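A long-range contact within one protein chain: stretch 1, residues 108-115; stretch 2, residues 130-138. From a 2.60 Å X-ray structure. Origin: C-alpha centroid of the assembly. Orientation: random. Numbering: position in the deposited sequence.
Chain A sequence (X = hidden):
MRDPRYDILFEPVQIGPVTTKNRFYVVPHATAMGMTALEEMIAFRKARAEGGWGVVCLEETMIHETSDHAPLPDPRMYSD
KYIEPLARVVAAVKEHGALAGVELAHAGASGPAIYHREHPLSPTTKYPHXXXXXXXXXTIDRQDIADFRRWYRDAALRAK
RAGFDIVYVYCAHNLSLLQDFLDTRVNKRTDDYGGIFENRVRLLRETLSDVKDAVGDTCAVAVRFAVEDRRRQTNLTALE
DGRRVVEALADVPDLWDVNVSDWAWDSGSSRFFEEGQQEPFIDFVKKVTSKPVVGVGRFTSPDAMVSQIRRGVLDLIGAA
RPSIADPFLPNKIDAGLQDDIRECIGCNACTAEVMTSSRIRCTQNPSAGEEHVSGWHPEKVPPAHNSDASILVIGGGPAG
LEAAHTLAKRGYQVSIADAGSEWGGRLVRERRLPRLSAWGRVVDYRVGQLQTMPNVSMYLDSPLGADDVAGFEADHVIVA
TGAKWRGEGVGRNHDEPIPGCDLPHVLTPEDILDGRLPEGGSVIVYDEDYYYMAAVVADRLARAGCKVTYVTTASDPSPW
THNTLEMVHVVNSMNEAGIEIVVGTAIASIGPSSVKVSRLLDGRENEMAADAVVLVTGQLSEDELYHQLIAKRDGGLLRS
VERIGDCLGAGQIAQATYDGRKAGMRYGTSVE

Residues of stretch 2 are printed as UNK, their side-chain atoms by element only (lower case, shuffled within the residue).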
# COMPACT_ATOMS: atom_id res chain seq x y z
N GLY A 108 -1.75 6.23 -22.40
CA GLY A 108 -1.08 5.72 -23.61
C GLY A 108 -1.11 4.19 -23.67
O GLY A 108 -2.21 3.62 -23.71
N ALA A 109 0.06 3.56 -23.64
CA ALA A 109 0.26 2.11 -23.88
C ALA A 109 0.44 1.39 -22.54
O ALA A 109 1.30 0.49 -22.47
CB ALA A 109 1.45 1.94 -24.79
N SER A 110 -0.34 1.77 -21.53
CA SER A 110 -0.30 1.23 -20.15
C SER A 110 -1.66 0.64 -19.75
O SER A 110 -1.73 0.04 -18.66
CB SER A 110 0.07 2.31 -19.19
OG SER A 110 -1.07 3.08 -18.83
N GLY A 111 -2.70 0.83 -20.57
CA GLY A 111 -4.06 0.33 -20.30
C GLY A 111 -4.77 -0.11 -21.58
O GLY A 111 -4.41 0.33 -22.68
N PRO A 112 -5.82 -0.97 -21.47
CA PRO A 112 -6.49 -1.54 -22.64
C PRO A 112 -7.69 -0.75 -23.17
O PRO A 112 -8.21 -1.14 -24.18
CB PRO A 112 -6.93 -2.89 -22.04
CG PRO A 112 -7.41 -2.52 -20.66
CD PRO A 112 -6.43 -1.45 -20.21
N ALA A 113 -8.09 0.33 -22.48
CA ALA A 113 -9.15 1.26 -22.94
C ALA A 113 -10.47 0.50 -23.08
O ALA A 113 -11.20 0.73 -24.10
CB ALA A 113 -8.73 1.87 -24.26
N ILE A 114 -10.79 -0.36 -22.11
CA ILE A 114 -11.84 -1.41 -22.26
C ILE A 114 -13.24 -0.82 -22.01
O ILE A 114 -14.22 -1.34 -22.60
CB ILE A 114 -11.54 -2.63 -21.36
CG1 ILE A 114 -10.74 -3.70 -22.10
CG2 ILE A 114 -12.79 -3.23 -20.72
CD1 ILE A 114 -11.43 -4.30 -23.30
N TYR A 115 -13.36 0.17 -21.12
CA TYR A 115 -14.67 0.67 -20.64
C TYR A 115 -15.56 1.00 -21.85
O TYR A 115 -16.73 0.56 -21.86
CB TYR A 115 -14.49 1.86 -19.69
CG TYR A 115 -14.06 1.49 -18.28
CD1 TYR A 115 -14.67 0.46 -17.57
CD2 TYR A 115 -13.06 2.20 -17.63
CE1 TYR A 115 -14.30 0.14 -16.28
CE2 TYR A 115 -12.68 1.89 -16.33
CZ TYR A 115 -13.30 0.85 -15.66
OH TYR A 115 -12.92 0.53 -14.39
N UNK A 130 1.15 -3.40 -19.05
CA UNK A 130 0.76 -4.21 -17.85
C UNK A 130 -0.51 -5.06 -18.08
O UNK A 130 -1.16 -5.45 -17.09
c UNK A 130 2.83 -0.24 -16.64
c UNK A 130 4.00 -0.73 -16.07
c UNK A 130 2.96 -2.87 -15.84
c UNK A 130 0.60 -3.30 -16.62
o UNK A 130 5.07 0.09 -15.90
c UNK A 130 4.06 -2.05 -15.67
c UNK A 130 1.74 -1.07 -16.81
c UNK A 130 1.78 -2.39 -16.40
N UNK A 131 -0.84 -5.36 -19.34
CA UNK A 131 -2.12 -6.02 -19.71
C UNK A 131 -1.86 -7.09 -20.79
O UNK A 131 -1.13 -6.81 -21.73
c UNK A 131 -4.92 -4.58 -18.40
c UNK A 131 -3.69 -2.29 -17.51
c UNK A 131 -3.15 -4.97 -20.15
c UNK A 131 -3.14 -3.02 -18.55
c UNK A 131 -3.75 -4.18 -19.02
c UNK A 131 -4.85 -2.72 -16.91
c UNK A 131 -5.47 -3.86 -17.36
N UNK A 132 -2.52 -8.24 -20.65
CA UNK A 132 -2.49 -9.37 -21.64
C UNK A 132 -3.70 -9.28 -22.57
O UNK A 132 -3.75 -10.06 -23.51
c UNK A 132 -3.63 -11.01 -20.07
c UNK A 132 -3.62 -12.39 -19.38
c UNK A 132 -2.40 -10.74 -20.93
c UNK A 132 -1.10 -10.79 -20.10
N UNK A 133 -4.62 -8.33 -22.33
CA UNK A 133 -5.83 -8.15 -23.17
C UNK A 133 -5.42 -8.14 -24.63
O UNK A 133 -4.41 -7.53 -24.98
c UNK A 133 -7.11 -6.84 -21.41
c UNK A 133 -6.60 -6.87 -22.84
n UNK A 133 -8.42 -6.78 -21.25
o UNK A 133 -6.32 -6.91 -20.47
N UNK A 134 -6.19 -8.83 -25.51
CA UNK A 134 -5.88 -8.89 -26.94
C UNK A 134 -6.37 -7.62 -27.63
O UNK A 134 -7.32 -7.71 -28.39
c UNK A 134 -6.63 -10.15 -27.41
c UNK A 134 -7.82 -10.25 -26.47
c UNK A 134 -7.33 -9.70 -25.15
N UNK A 135 -5.74 -6.49 -27.30
CA UNK A 135 -5.97 -5.15 -27.93
C UNK A 135 -4.63 -4.43 -27.98
O UNK A 135 -3.98 -4.30 -26.91
c UNK A 135 -8.21 -3.09 -29.07
c UNK A 135 -7.35 -2.99 -27.85
c UNK A 135 -6.76 -4.20 -25.71
c UNK A 135 -7.07 -4.35 -27.19
N UNK A 136 -4.18 -4.05 -29.17
CA UNK A 136 -2.89 -3.36 -29.41
C UNK A 136 -3.06 -1.86 -29.16
O UNK A 136 -4.14 -1.33 -29.47
c UNK A 136 -2.39 -3.62 -30.81
N UNK A 137 -2.03 -1.22 -28.60
CA UNK A 137 -1.86 0.25 -28.52
C UNK A 137 -1.47 0.76 -29.90
O UNK A 137 -0.37 0.43 -30.35
c UNK A 137 -0.82 0.57 -27.46
N UNK A 138 -2.32 1.56 -30.55
CA UNK A 138 -2.16 1.91 -32.01
C UNK A 138 -1.14 3.05 -32.17
O UNK A 138 -1.11 3.92 -31.32
n UNK A 138 -6.34 7.29 -32.71
n UNK A 138 -6.07 5.02 -32.49
c UNK A 138 -5.79 6.17 -33.12
c UNK A 138 -4.06 3.60 -32.42
n UNK A 138 -4.95 6.19 -34.15
c UNK A 138 -5.51 3.72 -32.83
c UNK A 138 -3.51 2.20 -32.68

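Position 130 carries one carbon leading into a ring of six carbons that bears a single oxygen. Its CB sets off sideways, yet the ring comes nearer to stretch 1, its edge facing Ser110 O. This is Tyr130; CD2 lies 4.1 Å from Ser110 O, and its hydroxyl is hydrogen-bonded elsewhere in the structure.

Position 131 has one carbon and a six-carbon ring with no heteroatom, directed toward stretch 1. Pro112 sits over one face and Ser110 O lies at the edge, near the ring plane. The residue is Phe131. Pro112 CD stands 3.7 Å from the centroid of the Phe131 ring and only 4° off its normal, a nearly axial CH-pi contact, while CE1 of Phe131 approaches Ser110 O to 3.3 Å. One flat ring thus serves two kinds of neighbour: its face takes an aliphatic carbon, its edge a carbonyl.

Position 132 shows four carbons, forked at the first, with one arm two carbons long, and touches nothing on stretch 1. It is Ile132.

At 133 two carbons appear, the second holding one oxygen and one nitrogen: a short amide, packed beside Pro112 and Ile114. This is Asn133. Its CG is 4.0 Å from Pro112 CB and its ND2 3.9 Å from Ile114 CG1, so a polar group here fills space against carbon without hydrogen-bonding across.

Position 134 has three carbons closing a ring onto the backbone nitrogen, out of reach of stretch 1; it is Pro134.

Position 135 again has four carbons forked at the first, one arm two carbons long; its CA-to-CB bond points toward stretch 1, and the one-carbon branch meets Pro112. It is Ile135, with CG2 3.9 Å from Pro112 CB and 3.7 Å from Pro112 O. A weak backbone hydrogen bond, Ile135 N to Asn133 O at 2.9 Å, spans the intervening proline.

Position 136 has a single carbon, out of reach: Ala136. Position 137 also has one carbon, but directed at Ala109; this is Ala137, its CB 3.8 Å from Ala109 CB. Two small side chains meet where the backbones run close, with CA of Ala109 and CA of Ala137 5.4 Å apart.

Position 138 has three carbons, a nitrogen, then a carbon with two more nitrogens, and touches nothing on stretch 1. It is Arg138, whose NH1 and NH2 are hydrogen-bonded elsewhere in the structure.

The contact works by shape, with no hydrogen bond across its 392 Å². Pro112 is the hub, touching Phe131, Asn133 and Ile135, while Ala109 and Ala137 make a separate small apolar contact.

Stretch 2 (130-138) YFINPIAAR
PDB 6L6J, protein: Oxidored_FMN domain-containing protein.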